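Long-range contacts in ORF10 (Moritella marina, PDB 6RIW), which forms the ketosynthase-chain length factor didomain of a polyunsaturated fatty acid synthase, which probably takes part in condensing acyl units on acyl carrier protein: residues Q737-G742 and H836-S841; Q495-E500 and K526-E531; K269-A274 and T455-F460. All coordinates share one frame; numbering follows the deposited sequence.

Interaction 1 of 3, residues Q737-G742 and H836-S841; sequences QQWLVG and HTFNAS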
loop_
_atom_site.group_PDB
_atom_site.type_symbol
_atom_site.label_atom_id
_atom_site.label_comp_id
_atom_site.label_asym_id
_atom_site.label_seq_id
_atom_site.Cartn_x
_atom_site.Cartn_y
_atom_site.Cartn_z
ATOM N N GLN A 737 1.764 28.675 11.369
ATOM C CA GLN A 737 1.276 28.765 9.997
ATOM C C GLN A 737 2.076 27.930 9.006
ATOM O O GLN A 737 1.805 27.996 7.803
ATOM C CB GLN A 737 1.318 30.224 9.528
ATOM C CG GLN A 737 0.418 31.161 10.275
ATOM C CD GLN A 737 -0.350 32.044 9.314
ATOM O OE1 GLN A 737 -1.338 31.608 8.713
ATOM N NE2 GLN A 737 0.124 33.284 9.130
ATOM N N GLN A 738 3.082 27.189 9.465
ATOM C CA GLN A 738 3.939 26.393 8.594
ATOM C C GLN A 738 4.146 25.030 9.235
ATOM O O GLN A 738 4.138 24.912 10.468
ATOM C CB GLN A 738 5.312 27.074 8.366
ATOM C CG GLN A 738 5.194 28.433 7.692
ATOM C CD GLN A 738 6.508 29.171 7.587
ATOM O OE1 GLN A 738 7.428 28.972 8.392
ATOM N NE2 GLN A 738 6.600 30.046 6.595
ATOM N N TRP A 739 4.356 24.003 8.404
ATOM C CA TRP A 739 4.567 22.650 8.921
ATOM C C TRP A 739 6.060 22.366 9.116
ATOM O O TRP A 739 6.927 22.955 8.458
ATOM C CB TRP A 739 3.929 21.585 8.009
ATOM C CG TRP A 739 4.435 21.557 6.583
ATOM C CD1 TRP A 739 3.997 22.333 5.541
ATOM C CD2 TRP A 739 5.453 20.696 6.046
ATOM N NE1 TRP A 739 4.687 22.012 4.388
ATOM C CE2 TRP A 739 5.587 21.014 4.670
ATOM C CE3 TRP A 739 6.261 19.687 6.593
ATOM C CZ2 TRP A 739 6.508 20.376 3.842
ATOM C CZ3 TRP A 739 7.160 19.038 5.772
ATOM C CH2 TRP A 739 7.271 19.383 4.396
ATOM N N LEU A 740 6.357 21.477 10.063
ATOM C CA LEU A 740 7.735 21.152 10.419
ATOM C C LEU A 740 8.163 19.805 9.844
ATOM O O LEU A 740 7.418 18.816 9.912
ATOM C CB LEU A 740 7.890 21.127 11.946
ATOM C CG LEU A 740 7.697 22.461 12.660
ATOM C CD1 LEU A 740 7.270 22.202 14.123
ATOM C CD2 LEU A 740 9.020 23.228 12.579
ATOM N N VAL A 741 9.380 19.762 9.297
ATOM C CA VAL A 741 9.896 18.528 8.695
ATOM C C VAL A 741 10.289 17.542 9.792
ATOM O O VAL A 741 10.949 17.908 10.778
ATOM C CB VAL A 741 11.100 18.842 7.785
ATOM C CG1 VAL A 741 11.793 17.564 7.362
ATOM C CG2 VAL A 741 10.665 19.654 6.537
ATOM N N GLY A 742 9.878 16.284 9.633
ATOM C CA GLY A 742 10.337 15.224 10.517
ATOM C C GLY A 742 10.198 13.896 9.822
ATOM O O GLY A 742 9.500 13.784 8.812
ATOM N N HIS A 836 6.541 16.766 11.578
ATOM C CA HIS A 836 5.364 16.123 10.993
ATOM C C HIS A 836 5.828 14.874 10.257
ATOM O O HIS A 836 6.500 14.978 9.230
ATOM C CB HIS A 836 4.667 17.080 10.025
ATOM C CG HIS A 836 3.263 16.691 9.680
ATOM N ND1 HIS A 836 2.856 15.376 9.595
ATOM C CD2 HIS A 836 2.163 17.444 9.434
ATOM C CE1 HIS A 836 1.565 15.332 9.304
ATOM N NE2 HIS A 836 1.119 16.575 9.196
ATOM N N THR A 837 5.474 13.685 10.762
ATOM C CA THR A 837 5.933 12.450 10.138
ATOM C C THR A 837 4.852 11.796 9.272
ATOM O O THR A 837 4.943 10.598 8.973
ATOM C CB THR A 837 6.474 11.479 11.203
ATOM O OG1 THR A 837 5.433 11.126 12.136
ATOM C CG2 THR A 837 7.627 12.149 11.993
ATOM N N PHE A 838 3.831 12.568 8.879
ATOM C CA PHE A 838 2.848 12.208 7.863
ATOM C C PHE A 838 2.254 10.812 8.048
ATOM O O PHE A 838 1.418 10.615 8.939
ATOM C CB PHE A 838 3.488 12.464 6.485
ATOM C CG PHE A 838 3.595 13.945 6.228
ATOM C CD1 PHE A 838 2.429 14.667 5.942
ATOM C CD2 PHE A 838 4.782 14.633 6.465
ATOM C CE1 PHE A 838 2.488 16.064 5.796
ATOM C CE2 PHE A 838 4.841 16.047 6.335
ATOM C CZ PHE A 838 3.699 16.742 6.006
ATOM N N ASN A 839 2.637 9.826 7.233
ATOM C CA ASN A 839 1.944 8.535 7.389
ATOM C C ASN A 839 2.241 7.849 8.720
ATOM O O ASN A 839 1.488 6.951 9.125
ATOM C CB ASN A 839 2.294 7.615 6.221
ATOM C CG ASN A 839 1.758 8.157 4.913
ATOM O OD1 ASN A 839 0.577 8.428 4.809
ATOM N ND2 ASN A 839 2.630 8.342 3.919
ATOM N N ALA A 840 3.306 8.230 9.409
ATOM C CA ALA A 840 3.567 7.705 10.742
ATOM C C ALA A 840 3.100 8.641 11.860
ATOM O O ALA A 840 3.354 8.355 13.039
ATOM C CB ALA A 840 5.075 7.416 10.884
ATOM N N SER A 841 2.451 9.769 11.535
ATOM C CA SER A 841 2.212 10.795 12.557
ATOM C C SER A 841 1.302 10.305 13.678
ATOM O O SER A 841 1.438 10.749 14.823
ATOM C CB SER A 841 1.605 12.064 11.937
ATOM O OG SER A 841 0.449 11.753 11.178
HETATM O O HOH W 1 8.180 15.927 7.135
#
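Trp739 and Phe838 form a T-shaped (edge-to-face) pair, with the edge of the phenyl ring turned toward one face of the indole. The ring planes stand at 82° and the centroids of the two six-membered rings are 5.5 Å apart. Contact is off-centre on the indole: Phe838 CE2 lies 3.8 Å from Trp739 CZ3, while Phe838 CZ sits above the plane, toward the rim. One face of the same phenyl ring is used by His836, whose ND1 lies 3.5 Å above the ring plane of Phe838, over its centre. His836 CG is anti to its backbone N (chi1 -163°), and ND1 accepts a hydrogen bond from Phe838 N at 3.1 Å, which ties the imidazole to the turn that carries the phenyl group. The backbones are joined by His836 N donating to Leu740 O at 2.8 Å, and a water accepts from Gly742 N while donating to His836 O. In the second ketosynthase-like (thiolase-fold) domain, the contact brings the start of strand 741-752 against the loop between helices 831-834 and 841-854. Phe807 stacks on Trp739, Gly709 O accepts from its NE1, and Arg705 of helix 699-706 touches both Trp739 and Phe838.

Interaction 2 of 3, residues Q495-E500 and K526-E531; sequences QNTFRE and KGSYVE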
loop_
_atom_site.group_PDB
_atom_site.type_symbol
_atom_site.label_atom_id
_atom_site.label_comp_id
_atom_site.label_asym_id
_atom_site.label_seq_id
_atom_site.Cartn_x
_atom_site.Cartn_y
_atom_site.Cartn_z
ATOM N N GLN A 495 12.453 18.974 24.660
ATOM C CA GLN A 495 13.438 19.240 23.623
ATOM C C GLN A 495 12.916 18.812 22.251
ATOM O O GLN A 495 11.858 18.187 22.123
ATOM C CB GLN A 495 14.741 18.524 23.952
ATOM C CG GLN A 495 15.368 19.083 25.230
ATOM C CD GLN A 495 16.477 18.216 25.745
ATOM O OE1 GLN A 495 16.385 16.979 25.711
ATOM N NE2 GLN A 495 17.551 18.849 26.214
ATOM N N ASN A 496 13.678 19.162 21.211
ATOM C CA ASN A 496 13.360 18.735 19.851
ATOM C C ASN A 496 14.594 18.111 19.206
ATOM O O ASN A 496 15.727 18.241 19.690
ATOM C CB ASN A 496 12.851 19.913 18.995
ATOM C CG ASN A 496 13.916 20.994 18.795
ATOM O OD1 ASN A 496 14.928 20.778 18.121
ATOM N ND2 ASN A 496 13.690 22.155 19.380
ATOM N N THR A 497 14.363 17.454 18.068
ATOM C CA THR A 497 15.415 16.820 17.288
ATOM C C THR A 497 15.716 17.578 15.996
ATOM O O THR A 497 16.204 16.976 15.033
ATOM C CB THR A 497 15.013 15.390 16.954
ATOM O OG1 THR A 497 13.692 15.426 16.412
ATOM C CG2 THR A 497 15.009 14.535 18.226
ATOM N N PHE A 498 15.415 18.873 15.942
ATOM C CA PHE A 498 15.550 19.612 14.688
ATOM C C PHE A 498 17.015 19.893 14.381
ATOM O O PHE A 498 17.784 20.293 15.263
ATOM C CB PHE A 498 14.743 20.899 14.749
ATOM C CG PHE A 498 13.264 20.659 14.949
ATOM C CD1 PHE A 498 12.668 19.524 14.445
ATOM C CD2 PHE A 498 12.488 21.552 15.652
ATOM C CE1 PHE A 498 11.310 19.290 14.623
ATOM C CE2 PHE A 498 11.144 21.318 15.844
ATOM C CZ PHE A 498 10.554 20.190 15.324
ATOM N N ARG A 499 17.413 19.637 13.137
ATOM C CA ARG A 499 18.817 19.745 12.737
ATOM C C ARG A 499 18.867 20.137 11.270
ATOM O O ARG A 499 17.861 20.081 10.554
ATOM C CB ARG A 499 19.574 18.431 12.956
ATOM C CG ARG A 499 18.892 17.217 12.247
ATOM C CD ARG A 499 19.870 16.072 11.960
ATOM N NE ARG A 499 20.929 16.484 11.043
ATOM C CZ ARG A 499 22.054 15.790 10.858
ATOM N NH1 ARG A 499 22.253 14.661 11.529
ATOM N NH2 ARG A 499 22.969 16.214 10.001
ATOM N N GLU A 500 20.054 20.519 10.806
ATOM C CA GLU A 500 20.150 20.790 9.379
ATOM C C GLU A 500 20.183 19.482 8.589
ATOM O O GLU A 500 20.448 18.399 9.119
ATOM C CB GLU A 500 21.386 21.644 9.077
ATOM C CG GLU A 500 21.407 22.954 9.853
ATOM C CD GLU A 500 20.374 23.993 9.411
ATOM O OE1 GLU A 500 19.732 23.850 8.334
ATOM O OE2 GLU A 500 20.192 24.973 10.173
ATOM N N LYS A 526 15.369 23.233 8.162
ATOM C CA LYS A 526 15.826 22.565 9.362
ATOM C C LYS A 526 14.704 21.640 9.830
ATOM O O LYS A 526 13.541 22.048 9.837
ATOM C CB LYS A 526 16.166 23.609 10.423
ATOM C CG LYS A 526 16.807 22.999 11.656
ATOM C CD LYS A 526 17.539 24.070 12.460
ATOM C CE LYS A 526 17.961 23.528 13.823
ATOM N NZ LYS A 526 18.295 24.674 14.718
ATOM N N GLY A 527 15.033 20.400 10.200
ATOM C CA GLY A 527 13.978 19.483 10.609
ATOM C C GLY A 527 14.505 18.252 11.308
ATOM O O GLY A 527 15.707 18.090 11.537
ATOM N N SER A 528 13.584 17.359 11.653
ATOM C CA SER A 528 13.969 16.160 12.403
ATOM C C SER A 528 14.313 15.032 11.423
ATOM O O SER A 528 13.561 14.085 11.190
ATOM C CB SER A 528 12.863 15.777 13.378
ATOM O OG SER A 528 13.198 14.622 14.121
ATOM N N TYR A 529 15.488 15.166 10.816
ATOM C CA TYR A 529 15.937 14.191 9.839
ATOM C C TYR A 529 16.592 13.020 10.544
ATOM O O TYR A 529 17.212 13.171 11.611
ATOM C CB TYR A 529 16.954 14.793 8.866
ATOM C CG TYR A 529 16.438 15.923 8.022
ATOM C CD1 TYR A 529 15.666 15.669 6.890
ATOM C CD2 TYR A 529 16.702 17.262 8.357
ATOM C CE1 TYR A 529 15.188 16.703 6.098
ATOM C CE2 TYR A 529 16.212 18.296 7.571
ATOM C CZ TYR A 529 15.472 18.006 6.434
ATOM O OH TYR A 529 14.994 19.046 5.653
ATOM N N VAL A 530 16.502 11.857 9.908
ATOM C CA VAL A 530 17.259 10.677 10.306
ATOM C C VAL A 530 18.484 10.592 9.394
ATOM O O VAL A 530 18.350 10.398 8.182
ATOM C CB VAL A 530 16.406 9.404 10.223
ATOM C CG1 VAL A 530 17.273 8.164 10.484
ATOM C CG2 VAL A 530 15.257 9.461 11.219
ATOM N N GLU A 531 19.692 10.727 9.962
ATOM C CA GLU A 531 20.873 10.669 9.104
ATOM C C GLU A 531 21.237 9.232 8.747
ATOM O O GLU A 531 21.630 8.950 7.610
ATOM C CB GLU A 531 22.064 11.376 9.777
ATOM C CG GLU A 531 23.406 11.128 9.039
ATOM C CD GLU A 531 24.504 12.137 9.392
ATOM O OE1 GLU A 531 24.397 12.820 10.439
ATOM O OE2 GLU A 531 25.484 12.234 8.615
HETATM O O HOH W 2 17.130 14.695 14.110
HETATM O O HOH W 3 25.604 15.116 10.505
#
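Arg499 and Gly527 form a single antiparallel, hydrogen-bonded bridge between the loop 495-500 and the short strand 527-528 in the second ketosynthase-like (thiolase-fold) domain, consistent with the chain length factor. Both backbone bonds are present, Arg499 N to Gly527 O at 2.8 Å and Gly527 N to Arg499 O at 2.9 Å. Next to the bridge, an Asx turn ties Asn496 OD1 to Phe498 N, and Ser528, which touches Phe498, is the centre of an inverse gamma turn.

Arg499 CB points away overall yet still brushes Gly527 O, and the chain returns to its partner at the tip. With chi1 at 55°, CG lies between the backbone N and the carbonyl carbon and comes closer to the same oxygen, Arg499 CG packing 3.4 Å from Gly527 O. CD passes Tyr529 O at a looser distance before the chain bends at chi3 (-63°). Arg499 NE then donates to Glu500 O at 2.8 Å, nearly along the C=O axis, which holds the guanidinium against the backbone of the following residue. At the end, Arg499 NH1 makes a salt bridge with Glu531 OE1 at 3.0 Å. The carboxylate oxygen is met from above its plane, the two flat groups being 77° apart, and a water accepts from Arg499 NH2 and donates to the same Glu531 OE1.

Lys526 runs beside the bridge, its aliphatic CG 3.3 Å from Arg499 O. Its CD packs against Glu500 OE2, whereas Glu500 OE1 forms a salt bridge with Lys523. Phe498 turns its ring edge toward Ser528 N. A second water links the two segments, donating to Thr497 O and Tyr529 O, and the Thr497 OG1 and Ser528 OG hydroxyls are joined by a very short hydrogen bond of 2.5 Å.

Interaction 3 of 3, residues K269-A274 and T455-F460; sequences KRQSDA and TLETNF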
loop_
_atom_site.group_PDB
_atom_site.type_symbol
_atom_site.label_atom_id
_atom_site.label_comp_id
_atom_site.label_asym_id
_atom_site.label_seq_id
_atom_site.Cartn_x
_atom_site.Cartn_y
_atom_site.Cartn_z
ATOM N N LYS A 269 -23.260 -7.143 1.934
ATOM C CA LYS A 269 -24.172 -6.897 3.047
ATOM C C LYS A 269 -24.356 -8.191 3.826
ATOM O O LYS A 269 -24.156 -9.283 3.290
ATOM C CB LYS A 269 -25.552 -6.384 2.565
ATOM C CG LYS A 269 -25.540 -4.940 2.031
ATOM C CD LYS A 269 -26.854 -4.603 1.301
ATOM C CE LYS A 269 -28.044 -4.538 2.260
ATOM N NZ LYS A 269 -29.205 -3.789 1.660
ATOM N N ARG A 270 -24.701 -8.068 5.108
ATOM C CA ARG A 270 -25.132 -9.244 5.854
ATOM C C ARG A 270 -26.355 -9.839 5.152
ATOM O O ARG A 270 -27.216 -9.109 4.658
ATOM C CB ARG A 270 -25.449 -8.868 7.317
ATOM C CG ARG A 270 -24.215 -8.406 8.117
ATOM C CD ARG A 270 -24.545 -7.933 9.539
ATOM N NE ARG A 270 -25.429 -6.776 9.509
ATOM C CZ ARG A 270 -25.023 -5.514 9.578
ATOM N NH1 ARG A 270 -25.904 -4.525 9.503
ATOM N NH2 ARG A 270 -23.735 -5.226 9.711
ATOM N N GLN A 271 -26.402 -11.169 5.062
ATOM C CA GLN A 271 -27.470 -11.808 4.289
ATOM C C GLN A 271 -28.853 -11.426 4.810
ATOM O O GLN A 271 -29.778 -11.215 4.019
ATOM C CB GLN A 271 -27.314 -13.328 4.301
ATOM C CG GLN A 271 -28.247 -14.030 3.293
ATOM C CD GLN A 271 -28.459 -15.483 3.644
ATOM O OE1 GLN A 271 -28.073 -15.926 4.723
ATOM N NE2 GLN A 271 -29.062 -16.237 2.730
ATOM N N SER A 272 -29.004 -11.311 6.133
ATOM C CA SER A 272 -30.283 -10.884 6.709
ATOM C C SER A 272 -30.753 -9.562 6.113
ATOM O O SER A 272 -31.933 -9.409 5.770
ATOM C CB SER A 272 -30.163 -10.762 8.228
ATOM O OG SER A 272 -29.116 -9.877 8.574
ATOM N N ASP A 273 -29.844 -8.588 5.982
ATOM C CA ASP A 273 -30.230 -7.293 5.430
ATOM C C ASP A 273 -30.487 -7.391 3.930
ATOM O O ASP A 273 -31.386 -6.724 3.403
ATOM C CB ASP A 273 -29.144 -6.246 5.712
ATOM C CG ASP A 273 -28.935 -5.989 7.206
ATOM O OD1 ASP A 273 -29.797 -6.393 8.022
ATOM O OD2 ASP A 273 -27.900 -5.378 7.571
ATOM N N ALA A 274 -29.705 -8.215 3.224
ATOM C CA ALA A 274 -29.889 -8.338 1.782
ATOM C C ALA A 274 -31.236 -8.971 1.452
ATOM O O ALA A 274 -31.903 -8.562 0.495
ATOM C CB ALA A 274 -28.753 -9.162 1.164
ATOM N N THR A 455 -32.533 -18.204 1.857
ATOM C CA THR A 455 -32.738 -18.882 3.132
ATOM C C THR A 455 -31.718 -18.404 4.164
ATOM O O THR A 455 -30.508 -18.519 3.949
ATOM C CB THR A 455 -32.628 -20.396 2.951
ATOM O OG1 THR A 455 -33.578 -20.827 1.966
ATOM C CG2 THR A 455 -32.899 -21.111 4.269
ATOM N N LEU A 456 -32.209 -17.899 5.294
ATOM C CA LEU A 456 -31.344 -17.419 6.364
ATOM C C LEU A 456 -30.940 -18.558 7.288
ATOM O O LEU A 456 -31.684 -19.526 7.471
ATOM C CB LEU A 456 -32.040 -16.329 7.180
ATOM C CG LEU A 456 -32.475 -15.096 6.388
ATOM C CD1 LEU A 456 -32.989 -14.017 7.319
ATOM C CD2 LEU A 456 -31.325 -14.571 5.546
ATOM N N GLU A 457 -29.751 -18.430 7.873
ATOM C CA GLU A 457 -29.311 -19.380 8.884
ATOM C C GLU A 457 -30.101 -19.170 10.164
ATOM O O GLU A 457 -30.402 -18.036 10.553
ATOM C CB GLU A 457 -27.822 -19.219 9.202
ATOM C CG GLU A 457 -26.877 -19.222 8.018
ATOM C CD GLU A 457 -25.610 -18.409 8.308
ATOM O OE1 GLU A 457 -25.673 -17.143 8.300
ATOM O OE2 GLU A 457 -24.566 -19.058 8.572
ATOM N N THR A 458 -30.417 -20.272 10.837
ATOM C CA THR A 458 -31.113 -20.141 12.106
ATOM C C THR A 458 -30.136 -19.836 13.232
ATOM O O THR A 458 -30.478 -19.109 14.171
ATOM C CB THR A 458 -31.920 -21.412 12.395
ATOM O OG1 THR A 458 -32.614 -21.261 13.636
ATOM C CG2 THR A 458 -31.007 -22.634 12.457
ATOM N N ASN A 459 -28.910 -20.342 13.131
ATOM C CA ASN A 459 -27.897 -20.115 14.148
ATOM C C ASN A 459 -26.579 -19.781 13.466
ATOM O O ASN A 459 -26.153 -20.489 12.548
ATOM C CB ASN A 459 -27.735 -21.344 15.046
ATOM C CG ASN A 459 -27.183 -20.992 16.413
ATOM O OD1 ASN A 459 -27.307 -21.772 17.358
ATOM N ND2 ASN A 459 -26.575 -19.810 16.530
ATOM N N PHE A 460 -25.954 -18.691 13.896
ATOM C CA PHE A 460 -24.598 -18.373 13.472
ATOM C C PHE A 460 -23.874 -17.740 14.644
ATOM O O PHE A 460 -24.495 -17.205 15.565
ATOM C CB PHE A 460 -24.579 -17.449 12.247
ATOM C CG PHE A 460 -25.530 -16.287 12.334
ATOM C CD1 PHE A 460 -25.201 -15.154 13.062
ATOM C CD2 PHE A 460 -26.752 -16.318 11.668
ATOM C CE1 PHE A 460 -26.060 -14.073 13.126
ATOM C CE2 PHE A 460 -27.623 -15.235 11.728
ATOM C CZ PHE A 460 -27.273 -14.109 12.464
HETATM O O HOH W 4 -28.073 -16.220 7.281
#
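Gln271, the first residue of helix 271-277, reaches with its carboxamide to Thr455 and Leu456 in the loop that follows strand 443-450. The close packing gathers round this one group. Gln271 CG is anti to the backbone N (chi1 -169°) and the rest of the chain is extended, passing Leu456 in the opposite direction. Leu456 CD2 lies 3.6 Å from Gln271 CD and equally close to OE1. Gln271 NE2 donates to Thr455 O at 3.0 Å, from above the carbonyl plane and with a bent N-H...O angle of 142°; it also donates to Thr453 O. Gln271 OE1 accepts from Asn3 ND2 and from a water at 2.6 Å, and this water also accepts from Glu457 N and donates to Glu457 OE1.

The other side is looser and faces solvent. Toward Ser272 the nearest approach of the leucine is Leu456 CD2 at 4.0 Å from Ser272 CA, and Leu456 and Thr455 are largely exposed. Ser272 OG instead hydrogen-bonds Glu2 OE2.

Glu457 OE1 accepts from Asn3 N, and its side chain is about 5 Å at nearest atoms from the bound magnesium ion. The arrangement thus borders the metal site of Met1 and Lys286, next to the chain's N-terminus.

How the interactions relate
Interactions 1 and 2 are neighbours, with centres 12 Å apart, and hold adjoining strands 741-752 and 527-528: Val741 O probably accepts a hydrogen bond from Ser528 N, Val741 CG1 packs on Tyr529, and Leu740 CD1 packs on Phe498. Interaction 1 is buried and combines an aromatic pair with a backbone hydrogen bond, whereas interaction 2 is only partly buried and adds a backbone bridge and a salt bridge on its more exposed side. Interaction 3 is a surface contact of a different half of the chain, centred 46 Å from interaction 1 and 55 Å from interaction 2. It rests on one carboxamide and a bridging water beside a magnesium site, with neither aromatic stacking nor a strand bridge.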